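Local coordinates for protein trehalose-6-phosphate phosphatase (Candida albicans, PDB 5DXF) that belongs to glycosyltransferase family 20 through its N-terminal domain, which has the GT-B architecture of two Rossmann-like halves facing each other across a cleft, at residues F232-F238 / H267-C271; H229-P233 / R434-N438; V367-S373 / H403-Y409. All blocks are in the same frame, centred on the assembly; numbering follows the deposited sequence.

In the fold
Contacts 1 and 2 both draw on the loop after strand 223-227 and share Phe232 and Pro233; their centres lie 13 Å apart. Contact 1 ties this turn of the chain to helix 262-274, within the half built on the large mixed sheet. Contact 2 carries the same turn across to the loop after strand 428-430, about 200 residues on, and so bridges the two halves of the GT-B fold. Contact 3 falls in sequence between the segments of contact 2, in the three-stranded parallel sheet of the second half, 26 Å between centres from contact 2 and 38 Å from contact 1. So contact 1 lies within one half, contact 3 within the other, and contact 2 joins them.

Contact 1: F232-F238 / H267-C271; sequences FPSSEYF and HFISC
The ring of Phe232 has Phe268 over one face and CD of its own neighbour Pro233 over the other, while Cys271 SG lies at its edge. The Phe268 partner comes edge first: the ring planes stand at 83°, the centroids are 5.1 Å apart, and Phe268 CD1 approaches Phe232 CZ to 3.5 Å, a T-shaped pair. Phe268 CB adds a CH-pi contact over the same Phe232 ring, 4.2 Å from its centroid. With CG opposite the backbone N (chi1 177°), Phe268 turns its CD1 edge toward the Phe232 face. The imidazole of His267 is the third flat group. Ser234 lies over one of its faces, CB 4.1 Å from the centroid and nearly on the ring normal, which meets the criterion for a CH-pi contact. At the imidazole edge, ND1 donates to Phe232 O over 3.3 Å, a weak hydrogen bond that links the side chain to the backbone of the turn.

Cys271 SG touches both Phe232 and Phe238, at the edge of the first ring and obliquely to the second. It lies 3.8 Å from Phe232 CE2 and 3.5 Å from Phe238 CB. Both ring contacts are sulfur-aromatic; SG also lies 3.6 Å from Ser235 CA, at the start of the short helix 235-238, whose N-cap position is Ser234.

Around this buried contact, helix 244-251 supplies Met251 against Phe232 and Phe268, and Arg244 and Leu248 against Phe238. Helix 147-160 covers Pro233 with Val159 and Phe160, and strand 290-296 meets Phe268 through Val294. The turn after strand 223-227 is thereby packed onto helix 262-274 within the N-terminal Rossmann-like half.

Contact 2: H229-P233 / R434-N438; sequences HVPFP and RDGMN
Arg434 reaches across to Pro231 and the carbonyl of Phe232 with a chain extended from CG to NE. From CB, CG anti to the backbone N (chi1 -179°) sends the chain alongside the proline ring, and CG passes 3.9 Å from Pro231 CG. Farther out, NE comes to 3.7 Å from Pro231 CB and also donates a hydrogen bond to Phe160 O, its strongest polar partner. CZ and NH2 complete a flat group with Pro231 CB over one face, the nearest approach there being 3.4 Å from Pro231 CB to NH2. At the guanidinium edge, NH2 donates to Phe232 O over 2.9 Å, but the N-H...O angle of 125° makes the bond a weak one. The two donors therefore tie the group to backbone carbonyls of two different elements, and a cation-pi contact with Tyr162 adds to its hold.

Beyond the arginine, Pro231 lies against the backbone, its CG 3.5 Å from Asp435 C. Next along, Gly436 CA points its hydrogen at His229 O over 3.2 Å, almost in line (175° at the hydrogen). The carboxylate of Asp435 turns the other way, to Thr461 and, in a salt bridge, Arg344.

The touching segments run roughly antiparallel. One follows strand 223-227 of the large sheet, the other strand 428-430 and leads into helix 439-447, with Asn438 as its N-cap. Phe264 of helix 262-274 touches Pro231, Phe232 and Arg434, so a helix of the large-sheet half backs the place where the loops of the two halves meet.

Contact 3: V367-S373 / H403-Y409; sequences VVLIQVS and HTPVLHY
Ile370 CG1 and Leu407 CG both stand opposite their carbonyl carbons (chi1 -64° and -68°), and the two side chains run abreast in a common direction, with Ile370 CG1 4.1 Å from Leu407 CD1. On this sheet face Ile370 CG2 meets the edge of the Tyr409 ring, 3.9 Å from CE2. The other face carries Leu369 and Val406, where Leu369 CD2 lies 3.9 Å from Val406 CG1.

The backbones are joined in parallel register, the axes of 367-373 and 406-409 running 13° apart and 4.7 Å at closest approach. Leu369 O accepts from Leu407 N (2.7 Å) and Gln371 N donates to Leu407 O (2.7 Å); Gln371 O takes Tyr409 N and Ser373 N reaches Tyr409 O. Strand 367-373 uses Leu369, Gln371 and Ser373, its partner Leu407 and Tyr409, with Pro405 O meeting Leu369 N in a doubtfully short bond. His403 NE2 gives a weak bond to Val367 O (3.4 Å). The Gln371 amide is held by Lys349 and Asp338.

Strand 367-374 is the middle of the three strands, and helix 381-398, which contributes Ile391 against Val406 and His408, leads over to 406-409: a beta-alpha-beta crossover, the building unit of a Rossmann-like domain.

Contact 1: F232-F238 / H267-C271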
loop_
_atom_site.group_PDB
_atom_site.type_symbol
_atom_site.label_atom_id
_atom_site.label_comp_id
_atom_site.label_asym_id
_atom_site.label_seq_id
_atom_site.Cartn_x
_atom_site.Cartn_y
_atom_site.Cartn_z
ATOM N N PHE A 232 4.399 -6.246 9.648
ATOM C CA PHE A 232 5.100 -7.421 10.134
ATOM C C PHE A 232 4.430 -7.957 11.381
ATOM O O PHE A 232 4.111 -7.211 12.295
ATOM C CB PHE A 232 6.577 -7.165 10.393
ATOM C CG PHE A 232 7.423 -8.389 10.254
ATOM C CD1 PHE A 232 7.932 -8.750 9.035
ATOM C CD2 PHE A 232 7.685 -9.190 11.343
ATOM C CE1 PHE A 232 8.695 -9.882 8.898
ATOM C CE2 PHE A 232 8.449 -10.324 11.221
ATOM C CZ PHE A 232 8.953 -10.673 9.993
ATOM N N PRO A 233 4.193 -9.338 11.361
ATOM C CA PRO A 233 3.444 -9.817 12.531
ATOM C C PRO A 233 4.274 -10.086 13.776
ATOM O O PRO A 233 5.463 -10.323 13.669
ATOM C CB PRO A 233 2.827 -11.109 12.038
ATOM C CG PRO A 233 3.904 -11.717 11.244
ATOM C CD PRO A 233 4.520 -10.584 10.501
ATOM N N SER A 234 3.613 -10.146 14.924
ATOM C CA SER A 234 4.216 -10.451 16.212
ATOM C C SER A 234 4.719 -11.865 16.173
ATOM O O SER A 234 4.301 -12.643 15.336
ATOM C CB SER A 234 3.166 -10.372 17.303
ATOM O OG SER A 234 3.599 -9.589 18.383
ATOM N N SER A 235 5.665 -12.182 17.042
ATOM C CA SER A 235 6.303 -13.486 17.032
ATOM C C SER A 235 5.261 -14.591 17.161
ATOM O O SER A 235 5.426 -15.665 16.624
ATOM C CB SER A 235 7.357 -13.586 18.140
ATOM O OG SER A 235 6.879 -13.063 19.359
ATOM N N GLU A 236 4.186 -14.322 17.880
ATOM C CA GLU A 236 3.150 -15.312 18.076
ATOM C C GLU A 236 2.515 -15.764 16.780
ATOM O O GLU A 236 2.242 -16.937 16.617
ATOM C CB GLU A 236 2.043 -14.742 18.932
ATOM C CG GLU A 236 2.477 -13.693 19.912
ATOM C CD GLU A 236 1.604 -13.695 21.126
ATOM O OE1 GLU A 236 1.889 -14.480 22.028
ATOM O OE2 GLU A 236 0.630 -12.935 21.183
ATOM N N TYR A 237 2.263 -14.834 15.871
ATOM C CA TYR A 237 1.705 -15.150 14.564
ATOM C C TYR A 237 2.764 -15.687 13.612
ATOM O O TYR A 237 2.488 -16.578 12.812
ATOM C CB TYR A 237 1.032 -13.914 13.964
ATOM C CG TYR A 237 -0.463 -13.901 14.155
ATOM C CD1 TYR A 237 -1.294 -14.572 13.271
ATOM C CD2 TYR A 237 -1.043 -13.230 15.223
ATOM C CE1 TYR A 237 -2.661 -14.574 13.438
ATOM C CE2 TYR A 237 -2.413 -13.225 15.400
ATOM C CZ TYR A 237 -3.216 -13.899 14.504
ATOM O OH TYR A 237 -4.580 -13.896 14.677
ATOM N N PHE A 238 3.976 -15.153 13.712
ATOM C CA PHE A 238 5.038 -15.521 12.786
ATOM C C PHE A 238 5.532 -16.953 12.992
ATOM O O PHE A 238 5.988 -17.597 12.044
ATOM C CB PHE A 238 6.215 -14.546 12.906
ATOM C CG PHE A 238 7.241 -14.708 11.823
ATOM C CD1 PHE A 238 7.026 -14.168 10.566
ATOM C CD2 PHE A 238 8.414 -15.411 12.058
ATOM C CE1 PHE A 238 7.961 -14.320 9.563
ATOM C CE2 PHE A 238 9.354 -15.567 11.057
ATOM C CZ PHE A 238 9.125 -15.020 9.807
ATOM N N HIS A 267 8.253 -5.945 16.246
ATOM C CA HIS A 267 7.839 -7.325 16.009
ATOM C C HIS A 267 8.888 -8.115 15.238
ATOM O O HIS A 267 9.132 -9.286 15.533
ATOM C CB HIS A 267 6.507 -7.362 15.261
ATOM C CG HIS A 267 5.346 -6.893 16.082
ATOM N ND1 HIS A 267 4.159 -6.478 15.522
ATOM C CD2 HIS A 267 5.197 -6.776 17.422
ATOM C CE1 HIS A 267 3.326 -6.121 16.484
ATOM N NE2 HIS A 267 3.929 -6.295 17.645
ATOM N N PHE A 268 9.502 -7.475 14.247
ATOM C CA PHE A 268 10.543 -8.131 13.467
ATOM C C PHE A 268 11.750 -8.438 14.339
ATOM O O PHE A 268 12.312 -9.532 14.267
ATOM C CB PHE A 268 10.961 -7.269 12.279
ATOM C CG PHE A 268 12.088 -7.852 11.478
ATOM C CD1 PHE A 268 11.849 -8.845 10.547
ATOM C CD2 PHE A 268 13.387 -7.406 11.658
ATOM C CE1 PHE A 268 12.881 -9.385 9.810
ATOM C CE2 PHE A 268 14.424 -7.941 10.923
ATOM C CZ PHE A 268 14.170 -8.932 9.997
ATOM N N ILE A 269 12.143 -7.463 15.156
ATOM C CA ILE A 269 13.252 -7.646 16.088
ATOM C C ILE A 269 12.990 -8.809 17.044
ATOM O O ILE A 269 13.835 -9.707 17.198
ATOM C CB ILE A 269 13.514 -6.355 16.888
ATOM C CG1 ILE A 269 14.119 -5.294 15.966
ATOM C CG2 ILE A 269 14.422 -6.630 18.072
ATOM C CD1 ILE A 269 14.191 -3.927 16.570
ATOM N N SER A 270 11.785 -8.841 17.595
ATOM C CA SER A 270 11.377 -9.893 18.507
ATOM C C SER A 270 11.394 -11.245 17.838
ATOM O O SER A 270 11.831 -12.219 18.410
ATOM C CB SER A 270 9.975 -9.619 19.014
ATOM O OG SER A 270 9.902 -9.841 20.402
ATOM N N CYS A 271 10.917 -11.293 16.612
ATOM C CA CYS A 271 10.985 -12.503 15.793
ATOM C C CYS A 271 12.415 -12.986 15.595
ATOM O O CYS A 271 12.699 -14.174 15.750
ATOM C CB CYS A 271 10.337 -12.267 14.428
ATOM S SG CYS A 271 8.539 -12.400 14.395
#

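Contact 2: H229-P233 / R434-N438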
loop_
_atom_site.group_PDB
_atom_site.type_symbol
_atom_site.label_atom_id
_atom_site.label_comp_id
_atom_site.label_asym_id
_atom_site.label_seq_id
_atom_site.Cartn_x
_atom_site.Cartn_y
_atom_site.Cartn_z
ATOM N N HIS A 229 6.525 -3.136 2.763
ATOM C CA HIS A 229 5.389 -2.225 2.627
ATOM C C HIS A 229 4.219 -2.707 3.474
ATOM O O HIS A 229 3.433 -1.908 3.986
ATOM C CB HIS A 229 4.958 -2.097 1.161
ATOM C CG HIS A 229 5.967 -1.426 0.286
ATOM N ND1 HIS A 229 5.863 -0.101 -0.088
ATOM C CD2 HIS A 229 7.091 -1.895 -0.305
ATOM C CE1 HIS A 229 6.881 0.215 -0.863
ATOM N NE2 HIS A 229 7.642 -0.855 -1.011
ATOM N N VAL A 230 4.110 -4.022 3.608
ATOM C CA VAL A 230 3.064 -4.630 4.420
ATOM C C VAL A 230 3.470 -4.674 5.894
ATOM O O VAL A 230 4.652 -4.518 6.208
ATOM C CB VAL A 230 2.746 -6.062 3.920
ATOM C CG1 VAL A 230 1.999 -5.994 2.603
ATOM C CG2 VAL A 230 4.024 -6.883 3.773
ATOM N N PRO A 231 2.538 -4.972 6.775
ATOM C CA PRO A 231 2.836 -5.080 8.201
ATOM C C PRO A 231 3.691 -6.292 8.531
ATOM O O PRO A 231 3.728 -7.236 7.770
ATOM C CB PRO A 231 1.462 -5.258 8.820
ATOM C CG PRO A 231 0.545 -4.592 7.878
ATOM C CD PRO A 231 1.102 -4.830 6.520
ATOM N N PHE A 232 4.399 -6.246 9.648
ATOM C CA PHE A 232 5.100 -7.421 10.134
ATOM C C PHE A 232 4.430 -7.957 11.381
ATOM O O PHE A 232 4.111 -7.211 12.295
ATOM C CB PHE A 232 6.577 -7.165 10.393
ATOM C CG PHE A 232 7.423 -8.389 10.254
ATOM C CD1 PHE A 232 7.932 -8.750 9.035
ATOM C CD2 PHE A 232 7.685 -9.190 11.343
ATOM C CE1 PHE A 232 8.695 -9.882 8.898
ATOM C CE2 PHE A 232 8.449 -10.324 11.221
ATOM C CZ PHE A 232 8.953 -10.673 9.993
ATOM N N PRO A 233 4.193 -9.338 11.361
ATOM C CA PRO A 233 3.444 -9.817 12.531
ATOM C C PRO A 233 4.274 -10.086 13.776
ATOM O O PRO A 233 5.463 -10.323 13.669
ATOM C CB PRO A 233 2.827 -11.109 12.038
ATOM C CG PRO A 233 3.904 -11.717 11.244
ATOM C CD PRO A 233 4.520 -10.584 10.501
ATOM N N ARG A 434 -5.846 -3.402 9.438
ATOM C CA ARG A 434 -4.401 -3.573 9.514
ATOM C C ARG A 434 -3.740 -3.369 8.154
ATOM O O ARG A 434 -4.000 -4.120 7.211
ATOM C CB ARG A 434 -4.059 -4.963 10.060
ATOM C CG ARG A 434 -2.572 -5.234 10.207
ATOM C CD ARG A 434 -2.325 -6.366 11.194
ATOM N NE ARG A 434 -0.948 -6.855 11.161
ATOM C CZ ARG A 434 0.033 -6.388 11.926
ATOM N NH1 ARG A 434 -0.200 -5.406 12.786
ATOM N NH2 ARG A 434 1.251 -6.900 11.828
ATOM N N ASP A 435 -2.886 -2.353 8.054
ATOM C CA ASP A 435 -2.124 -2.124 6.829
ATOM C C ASP A 435 -0.781 -1.451 7.098
ATOM O O ASP A 435 -0.543 -0.933 8.189
ATOM C CB ASP A 435 -2.936 -1.284 5.832
ATOM C CG ASP A 435 -3.383 0.058 6.401
ATOM O OD1 ASP A 435 -2.765 0.565 7.361
ATOM O OD2 ASP A 435 -4.362 0.618 5.870
ATOM N N GLY A 436 0.088 -1.461 6.094
ATOM C CA GLY A 436 1.353 -0.760 6.183
ATOM C C GLY A 436 1.130 0.735 6.085
ATOM O O GLY A 436 1.582 1.499 6.938
ATOM N N MET A 437 0.416 1.151 5.043
ATOM C CA MET A 437 0.124 2.563 4.827
ATOM C C MET A 437 -1.137 2.777 3.998
ATOM O O MET A 437 -1.409 2.032 3.057
ATOM C CB MET A 437 1.308 3.252 4.145
ATOM C CG MET A 437 2.203 4.012 5.103
ATOM S SD MET A 437 1.287 5.286 5.989
ATOM C CE MET A 437 2.365 5.560 7.388
ATOM N N ASN A 438 -1.902 3.804 4.356
ATOM C CA ASN A 438 -3.078 4.185 3.586
ATOM C C ASN A 438 -2.787 5.399 2.710
ATOM O O ASN A 438 -2.790 6.537 3.182
ATOM C CB ASN A 438 -4.260 4.471 4.512
ATOM C CG ASN A 438 -5.577 4.556 3.764
ATOM O OD1 ASN A 438 -6.022 5.639 3.383
ATOM N ND2 ASN A 438 -6.207 3.407 3.546
#

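Contact 3: V367-S373 / H403-Y409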
loop_
_atom_site.group_PDB
_atom_site.type_symbol
_atom_site.label_atom_id
_atom_site.label_comp_id
_atom_site.label_asym_id
_atom_site.label_seq_id
_atom_site.Cartn_x
_atom_site.Cartn_y
_atom_site.Cartn_z
ATOM N N VAL A 367 -27.056 12.280 3.377
ATOM C CA VAL A 367 -25.697 11.744 3.353
ATOM C C VAL A 367 -25.558 10.583 2.381
ATOM O O VAL A 367 -26.297 9.602 2.455
ATOM C CB VAL A 367 -25.243 11.276 4.744
ATOM C CG1 VAL A 367 -23.790 10.831 4.702
ATOM C CG2 VAL A 367 -25.416 12.389 5.748
ATOM N N VAL A 368 -24.600 10.703 1.468
ATOM C CA VAL A 368 -24.324 9.646 0.506
ATOM C C VAL A 368 -22.906 9.112 0.677
ATOM O O VAL A 368 -21.940 9.873 0.644
ATOM C CB VAL A 368 -24.512 10.134 -0.941
ATOM C CG1 VAL A 368 -24.067 9.060 -1.923
ATOM C CG2 VAL A 368 -25.964 10.523 -1.184
ATOM N N LEU A 369 -22.793 7.801 0.871
ATOM C CA LEU A 369 -21.494 7.148 0.984
ATOM C C LEU A 369 -21.088 6.558 -0.363
ATOM O O LEU A 369 -21.769 5.678 -0.891
ATOM C CB LEU A 369 -21.527 6.056 2.063
ATOM C CG LEU A 369 -20.227 5.325 2.421
ATOM C CD1 LEU A 369 -20.207 4.953 3.895
ATOM C CD2 LEU A 369 -20.049 4.076 1.573
ATOM N N ILE A 370 -19.984 7.046 -0.919
ATOM C CA ILE A 370 -19.470 6.520 -2.179
ATOM C C ILE A 370 -18.239 5.657 -1.934
ATOM O O ILE A 370 -17.206 6.146 -1.473
ATOM C CB ILE A 370 -19.116 7.650 -3.168
ATOM C CG1 ILE A 370 -20.377 8.424 -3.551
ATOM C CG2 ILE A 370 -18.438 7.081 -4.409
ATOM C CD1 ILE A 370 -20.103 9.739 -4.238
ATOM N N GLN A 371 -18.362 4.368 -2.237
ATOM C CA GLN A 371 -17.259 3.429 -2.078
ATOM C C GLN A 371 -16.861 2.823 -3.420
ATOM O O GLN A 371 -17.674 2.178 -4.083
ATOM C CB GLN A 371 -17.631 2.316 -1.092
ATOM C CG GLN A 371 -16.477 1.388 -0.739
ATOM C CD GLN A 371 -15.408 2.077 0.085
ATOM O OE1 GLN A 371 -15.700 2.976 0.874
ATOM N NE2 GLN A 371 -14.160 1.663 -0.098
ATOM N N VAL A 372 -15.616 3.052 -3.823
ATOM C CA VAL A 372 -15.059 2.384 -4.992
ATOM C C VAL A 372 -14.078 1.317 -4.517
ATOM O O VAL A 372 -13.140 1.606 -3.773
ATOM C CB VAL A 372 -14.365 3.375 -5.950
ATOM C CG1 VAL A 372 -13.673 4.474 -5.164
ATOM C CG2 VAL A 372 -13.375 2.646 -6.850
ATOM N N SER A 373 -14.309 0.078 -4.938
ATOM C CA SER A 373 -13.548 -1.051 -4.420
ATOM C C SER A 373 -12.741 -1.774 -5.490
ATOM O O SER A 373 -13.088 -1.761 -6.671
ATOM C CB SER A 373 -14.485 -2.038 -3.722
ATOM O OG SER A 373 -15.629 -2.298 -4.514
ATOM N N HIS A 403 -32.872 8.922 -3.771
ATOM C CA HIS A 403 -31.719 8.923 -2.874
ATOM C C HIS A 403 -31.193 7.522 -2.575
ATOM O O HIS A 403 -31.930 6.656 -2.101
ATOM C CB HIS A 403 -32.059 9.625 -1.554
ATOM C CG HIS A 403 -30.909 9.688 -0.596
ATOM N ND1 HIS A 403 -30.977 9.187 0.688
ATOM C CD2 HIS A 403 -29.656 10.178 -0.741
ATOM C CE1 HIS A 403 -29.818 9.376 1.293
ATOM N NE2 HIS A 403 -28.999 9.975 0.448
ATOM N N THR A 404 -29.908 7.318 -2.848
ATOM C CA THR A 404 -29.230 6.065 -2.540
ATOM C C THR A 404 -28.038 6.329 -1.620
ATOM O O THR A 404 -27.026 6.882 -2.052
ATOM C CB THR A 404 -28.752 5.346 -3.816
ATOM O OG1 THR A 404 -29.877 5.068 -4.659
ATOM C CG2 THR A 404 -28.053 4.039 -3.466
ATOM N N PRO A 405 -28.169 5.939 -0.342
ATOM C CA PRO A 405 -27.180 6.171 0.720
ATOM C C PRO A 405 -25.789 5.631 0.393
ATOM O O PRO A 405 -24.805 6.346 0.591
ATOM C CB PRO A 405 -27.777 5.430 1.919
ATOM C CG PRO A 405 -29.236 5.409 1.657
ATOM C CD PRO A 405 -29.366 5.252 0.172
ATOM N N VAL A 406 -25.706 4.391 -0.085
ATOM C CA VAL A 406 -24.416 3.803 -0.431
ATOM C C VAL A 406 -24.282 3.524 -1.927
ATOM O O VAL A 406 -25.100 2.815 -2.513
ATOM C CB VAL A 406 -24.166 2.487 0.328
ATOM C CG1 VAL A 406 -22.800 1.922 -0.045
ATOM C CG2 VAL A 406 -24.253 2.714 1.823
ATOM N N LEU A 407 -23.246 4.090 -2.535
ATOM C CA LEU A 407 -22.926 3.806 -3.926
ATOM C C LEU A 407 -21.649 2.981 -3.993
ATOM O O LEU A 407 -20.601 3.402 -3.496
ATOM C CB LEU A 407 -22.782 5.102 -4.727
ATOM C CG LEU A 407 -24.087 5.881 -4.917
ATOM C CD1 LEU A 407 -23.839 7.274 -5.479
ATOM C CD2 LEU A 407 -25.052 5.104 -5.800
ATOM N N HIS A 408 -21.746 1.801 -4.599
ATOM C CA HIS A 408 -20.621 0.874 -4.662
ATOM C C HIS A 408 -20.170 0.622 -6.097
ATOM O O HIS A 408 -20.884 -0.001 -6.885
ATOM C CB HIS A 408 -20.984 -0.452 -3.991
ATOM C CG HIS A 408 -19.812 -1.352 -3.758
ATOM N ND1 HIS A 408 -19.950 -2.657 -3.336
ATOM C CD2 HIS A 408 -18.480 -1.138 -3.879
ATOM C CE1 HIS A 408 -18.756 -3.207 -3.209
ATOM N NE2 HIS A 408 -17.846 -2.305 -3.535
ATOM N N TYR A 409 -18.974 1.099 -6.422
ATOM C CA TYR A 409 -18.395 0.893 -7.742
ATOM C C TYR A 409 -17.242 -0.098 -7.653
ATOM O O TYR A 409 -16.262 0.150 -6.954
ATOM C CB TYR A 409 -17.911 2.220 -8.334
ATOM C CG TYR A 409 -18.976 3.288 -8.408
ATOM C CD1 TYR A 409 -19.868 3.338 -9.472
ATOM C CD2 TYR A 409 -19.084 4.252 -7.417
ATOM C CE1 TYR A 409 -20.843 4.317 -9.540
ATOM C CE2 TYR A 409 -20.053 5.232 -7.476
ATOM C CZ TYR A 409 -20.930 5.261 -8.538
ATOM O OH TYR A 409 -21.895 6.239 -8.598
#